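Structural protein VP1 (Trichodysplasia spinulosa-associated polyomavirus, PDB 4U62) forms the pentameric capsomers that build the viral coat and probably attaches the particle to sialylated glycans on host cells. Local coordinates at residues L13-G18 with R274-R279; L27-R32 with S69-N74. All coordinates share one frame; numbering follows the deposited sequence.

Contact 1 of 2, residues L13-G18 with R274-R279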
# COMPACT_ATOMS: atom_id res chain seq x y z
N LEU A 13 -29.99 20.36 20.39
CA LEU A 13 -29.78 21.63 21.06
C LEU A 13 -28.40 21.59 21.72
O LEU A 13 -27.48 21.06 21.11
CB LEU A 13 -30.94 21.94 22.04
CG LEU A 13 -32.33 21.99 21.38
CD1 LEU A 13 -33.39 22.12 22.45
CD2 LEU A 13 -32.45 23.16 20.39
N ASN A 14 -28.24 22.14 22.92
CA ASN A 14 -26.92 22.27 23.51
C ASN A 14 -26.46 21.02 24.25
O ASN A 14 -27.26 20.18 24.64
CB ASN A 14 -26.87 23.46 24.47
CG ASN A 14 -27.07 24.80 23.76
OD1 ASN A 14 -26.75 24.96 22.58
ND2 ASN A 14 -27.60 25.76 24.48
N LEU A 15 -25.16 20.93 24.46
CA LEU A 15 -24.59 19.93 25.35
C LEU A 15 -24.97 20.18 26.80
O LEU A 15 -25.13 21.33 27.22
CB LEU A 15 -23.06 19.89 25.22
CG LEU A 15 -22.49 19.68 23.82
CD1 LEU A 15 -20.98 19.64 23.90
CD2 LEU A 15 -23.02 18.39 23.24
N VAL A 16 -25.12 19.10 27.57
CA VAL A 16 -25.29 19.17 29.00
C VAL A 16 -23.90 19.09 29.63
O VAL A 16 -23.11 18.22 29.30
CB VAL A 16 -26.20 18.03 29.50
CG1 VAL A 16 -26.29 18.03 31.02
CG2 VAL A 16 -27.59 18.17 28.90
N THR A 17 -23.57 20.02 30.51
CA THR A 17 -22.24 20.01 31.12
C THR A 17 -22.36 19.67 32.58
O THR A 17 -23.46 19.61 33.14
CB THR A 17 -21.53 21.37 30.96
OG1 THR A 17 -22.40 22.43 31.36
CG2 THR A 17 -21.09 21.57 29.53
N GLY A 18 -21.21 19.48 33.21
CA GLY A 18 -21.14 19.32 34.64
C GLY A 18 -20.87 17.88 35.00
O GLY A 18 -20.63 17.04 34.12
N ARG A 274 -21.68 11.47 25.63
CA ARG A 274 -21.98 12.68 26.37
C ARG A 274 -23.46 12.99 26.30
O ARG A 274 -24.15 12.54 25.38
CB ARG A 274 -21.18 13.86 25.80
CG ARG A 274 -21.64 14.29 24.42
CD ARG A 274 -20.72 15.35 23.84
NE ARG A 274 -21.07 15.63 22.46
CZ ARG A 274 -20.29 16.32 21.60
NH1 ARG A 274 -19.13 16.82 22.00
NH2 ARG A 274 -20.71 16.53 20.37
N LYS A 275 -23.95 13.75 27.27
CA LYS A 275 -25.36 14.09 27.29
C LYS A 275 -25.62 15.25 26.36
O LYS A 275 -24.93 16.28 26.44
CB LYS A 275 -25.82 14.46 28.67
CG LYS A 275 -25.79 13.29 29.64
CD LYS A 275 -26.30 13.72 30.99
CE LYS A 275 -26.28 12.58 32.01
NZ LYS A 275 -26.73 13.05 33.35
N ARG A 276 -26.64 15.10 25.53
CA ARG A 276 -27.09 16.15 24.61
C ARG A 276 -28.57 16.46 24.82
O ARG A 276 -29.40 15.55 24.86
CB ARG A 276 -26.88 15.68 23.19
CG ARG A 276 -27.50 16.54 22.09
CD ARG A 276 -26.67 17.80 21.81
NE ARG A 276 -25.51 17.45 20.99
CZ ARG A 276 -24.89 18.28 20.17
NH1 ARG A 276 -23.87 17.85 19.44
NH2 ARG A 276 -25.30 19.53 20.07
N THR A 277 -28.89 17.74 24.91
CA THR A 277 -30.27 18.20 24.94
C THR A 277 -30.84 18.21 23.52
O THR A 277 -30.15 18.59 22.57
CB THR A 277 -30.38 19.60 25.57
OG1 THR A 277 -29.78 19.59 26.87
CG2 THR A 277 -31.82 20.06 25.68
N VAL A 278 -32.09 17.75 23.37
CA VAL A 278 -32.79 17.70 22.09
C VAL A 278 -34.19 18.27 22.28
O VAL A 278 -34.73 18.33 23.40
CB VAL A 278 -32.87 16.28 21.49
CG1 VAL A 278 -31.49 15.68 21.33
CG2 VAL A 278 -33.74 15.36 22.36
N ARG A 279 -34.78 18.74 21.17
CA ARG A 279 -36.14 19.23 21.20
C ARG A 279 -37.08 18.05 21.42
O ARG A 279 -36.87 16.96 20.89
CB ARG A 279 -36.49 19.91 19.86
CG ARG A 279 -37.89 20.49 19.73
CD ARG A 279 -38.14 21.63 20.70
NE ARG A 279 -37.21 22.74 20.49
CZ ARG A 279 -36.78 23.56 21.45
NH1 ARG A 279 -37.16 23.41 22.72
NH2 ARG A 279 -35.93 24.54 21.13
O HOH W 1 -28.19 21.77 27.20
O HOH W 2 -22.29 16.87 27.18

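Contact 2 of 2, residues L27-R32 with S69-N74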
# COMPACT_ATOMS: atom_id res chain seq x y z
N LEU A 27 -17.01 -2.97 25.76
CA LEU A 27 -17.53 -4.31 25.50
C LEU A 27 -16.67 -5.04 24.48
O LEU A 27 -15.82 -4.43 23.85
CB LEU A 27 -18.94 -4.26 24.96
CG LEU A 27 -19.13 -3.66 23.56
CD1 LEU A 27 -20.24 -4.37 22.80
CD2 LEU A 27 -19.41 -2.18 23.63
N TYR A 28 -16.88 -6.34 24.35
CA TYR A 28 -16.37 -7.09 23.22
C TYR A 28 -17.51 -7.87 22.59
O TYR A 28 -18.56 -8.12 23.24
CB TYR A 28 -15.22 -8.02 23.64
CG TYR A 28 -15.64 -9.07 24.61
CD1 TYR A 28 -15.58 -8.82 25.97
CD2 TYR A 28 -16.10 -10.30 24.18
CE1 TYR A 28 -15.99 -9.78 26.88
CE2 TYR A 28 -16.51 -11.26 25.08
CZ TYR A 28 -16.46 -10.98 26.42
OH TYR A 28 -16.88 -11.94 27.31
N LEU A 29 -17.35 -8.17 21.31
CA LEU A 29 -18.25 -9.05 20.58
C LEU A 29 -17.44 -10.21 20.05
O LEU A 29 -16.42 -10.02 19.38
CB LEU A 29 -18.95 -8.33 19.44
CG LEU A 29 -19.97 -7.26 19.82
CD1 LEU A 29 -20.45 -6.53 18.56
CD2 LEU A 29 -21.11 -7.87 20.59
N ASN A 30 -17.87 -11.43 20.38
CA ASN A 30 -17.26 -12.59 19.78
C ASN A 30 -17.80 -12.81 18.37
O ASN A 30 -18.91 -12.41 18.02
CB ASN A 30 -17.45 -13.85 20.63
CG ASN A 30 -16.37 -14.02 21.67
OD1 ASN A 30 -15.18 -13.96 21.38
ND2 ASN A 30 -16.78 -14.22 22.92
N THR A 31 -16.94 -13.44 17.56
CA THR A 31 -17.21 -13.68 16.15
C THR A 31 -18.34 -14.69 15.93
O THR A 31 -18.54 -15.59 16.75
CB THR A 31 -15.91 -14.14 15.44
OG1 THR A 31 -16.06 -13.99 14.03
CG2 THR A 31 -15.56 -15.57 15.77
N ARG A 32 -19.04 -14.55 14.81
CA ARG A 32 -20.16 -15.42 14.47
C ARG A 32 -19.88 -16.00 13.09
O ARG A 32 -20.49 -15.62 12.08
CB ARG A 32 -21.47 -14.66 14.56
CG ARG A 32 -21.75 -14.12 15.96
CD ARG A 32 -21.94 -15.26 16.94
NE ARG A 32 -22.15 -14.87 18.35
CZ ARG A 32 -21.34 -15.18 19.37
NH1 ARG A 32 -20.18 -15.81 19.17
NH2 ARG A 32 -21.68 -14.84 20.62
N SER A 69 -22.07 -9.86 14.03
CA SER A 69 -22.14 -9.82 15.48
C SER A 69 -22.82 -8.50 15.81
O SER A 69 -22.56 -7.48 15.16
CB SER A 69 -20.74 -9.82 16.07
OG SER A 69 -20.10 -11.03 15.76
N THR A 70 -23.66 -8.48 16.85
CA THR A 70 -24.32 -7.23 17.23
C THR A 70 -24.77 -7.29 18.68
O THR A 70 -25.02 -8.38 19.24
CB THR A 70 -25.48 -6.85 16.28
OG1 THR A 70 -25.89 -5.50 16.53
CG2 THR A 70 -26.66 -7.77 16.48
N ALA A 71 -24.80 -6.13 19.32
CA ALA A 71 -25.38 -5.98 20.67
C ALA A 71 -26.07 -4.63 20.84
O ALA A 71 -25.66 -3.64 20.23
CB ALA A 71 -24.30 -6.12 21.73
N ARG A 72 -27.11 -4.61 21.65
CA ARG A 72 -27.73 -3.39 22.15
C ARG A 72 -27.29 -3.28 23.59
O ARG A 72 -27.54 -4.20 24.42
CB ARG A 72 -29.27 -3.47 22.10
CG ARG A 72 -29.96 -2.21 22.60
CD ARG A 72 -31.46 -2.41 22.80
NE ARG A 72 -32.12 -1.17 23.21
CZ ARG A 72 -32.12 -0.66 24.45
NH1 ARG A 72 -31.50 -1.27 25.45
NH2 ARG A 72 -32.78 0.48 24.67
N ILE A 73 -26.63 -2.17 23.91
CA ILE A 73 -26.15 -1.90 25.26
C ILE A 73 -27.08 -0.92 25.92
O ILE A 73 -27.42 0.11 25.37
CB ILE A 73 -24.73 -1.31 25.25
CG1 ILE A 73 -23.75 -2.25 24.53
CG2 ILE A 73 -24.26 -1.06 26.67
CD1 ILE A 73 -23.04 -1.59 23.39
N ASN A 74 -27.52 -1.26 27.12
CA ASN A 74 -28.36 -0.39 27.92
C ASN A 74 -27.50 0.67 28.58
O ASN A 74 -26.58 0.35 29.33
CB ASN A 74 -29.03 -1.21 29.04
CG ASN A 74 -29.96 -2.30 28.52
OD1 ASN A 74 -30.88 -2.04 27.77
ND2 ASN A 74 -29.74 -3.54 28.98
O HOH W 3 -17.48 -10.17 16.53
O HOH W 4 -19.41 -11.96 13.38

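Contact 1 of 2, residues L13-G18 with R274-R279
Lys275 O is gripped twice, by Val16 N at 3.0 Å in a nearly straight bond and by a water 2.8 Å away; the same water also donates to Val16 O. Next along the antiparallel strands comes the non-hydrogen-bonded pair of Leu15 and Arg276, and then Thr277, which gives its N to Asn14 O (2.9 Å) and takes Leu13 N on its O (2.8 Å). Arg276 adds a side-chain bond to this ladder. Its chain bends at both chi2 and chi3 (78° each), curling the guanidinium back so that NH2 meets Leu13 O at 2.9 Å, with the oxygen in the guanidinium plane. Leu15 comes in beside it: its CD2 methyl sits over a face of the Arg276 guanidinium and, at 3.5 Å from Arg274 NE, over a face of that of Arg274. The NE atoms of both arginines form salt bridges to one oxygen, OE1, of Glu91 in strand 86-99. At the far end Leu13 CD1 lies over the Arg279 guanidinium. A single carboxylate thus probably balances part of the charge of Arg274 and Arg276, while the backbone bonds, reinforced by Arg276, tie the strand near the N-terminus to the C-terminal one.

Contact 2 of 2, residues L27-R32 with S69-N74
The jelly-roll sandwich of the VP1 coat protein is bridged here from one strand to another that is not its hydrogen-bonding neighbour: strand 27-29 pairs with 260-279, strand 69-74 with 241-254, and their axes pass 8.0 Å apart at 147°. Side chains fill the gap. Leu27 CD2 meets Ile73 CD1 at 3.7 Å, the two chains slanting across each other. Leu27 CD1 is a little farther from the same methyl. Leu27 gets there with CG lodged between its backbone N and carbonyl carbon (chi1 68°). Next along, Leu29 points at the other strand and rests CD2 on Ala71 CB (3.8 Å), while its CB faces Ser69 CB at 4.1 Å. Phe269 of strand 260-279 touches both leucines, and Cys246 of strand 241-254 packs on Leu29 and Ser69.

Past Leu29 the contact turns polar and centres on Ser69 OG. Two waters donate to it. One, its oxygen 2.6 Å from Ser69 OG, also accepts from Arg32 N at 3.0 Å; the other, 2.9 Å from Ser69 OG, reaches Leu29 O by a weak bond. Arg32 CG lies 3.5 Å from Ser69 OG. Farther out, Arg32 NH1 bonds to Thr31 O and to Tyr43 OH, whereas NE makes a salt bridge with Asp183, whose other carboxylate oxygen accepts from Thr70 N. Asn30 points away from 69-74, and its OD1 accepts from the backbone N of Leu172 of the second subunit. Methyl packing therefore joins the strands at one end, and at the other the buried serine oxygen accepts from two waters that link it to 27-32, with Asp183 linking the two segments and probably balancing the charge of Arg32.

Overall arrangement
Contacts 1 and 2 draw on the two ends of strand 12-29: 13-18 near its start, 27-32 at its finish and beyond. Their centres lie 27 Å apart and their nearest atoms about 12 Å apart, so they do not touch. Strand 260-279 connects them, since it runs beside 12-29 as an antiparallel neighbour and supplies 274-279 to contact 1 and Phe269 to the packing of contact 2. Contact 1 is peripheral, its centre 29 Å from that of the chain, and joins the strands nearest the two chain ends; contact 2, at 9 Å, lies within the sandwich and borders the second subunit. The bound sialic acid lies at the far end of the subunit from contact 1, probably on surface loops.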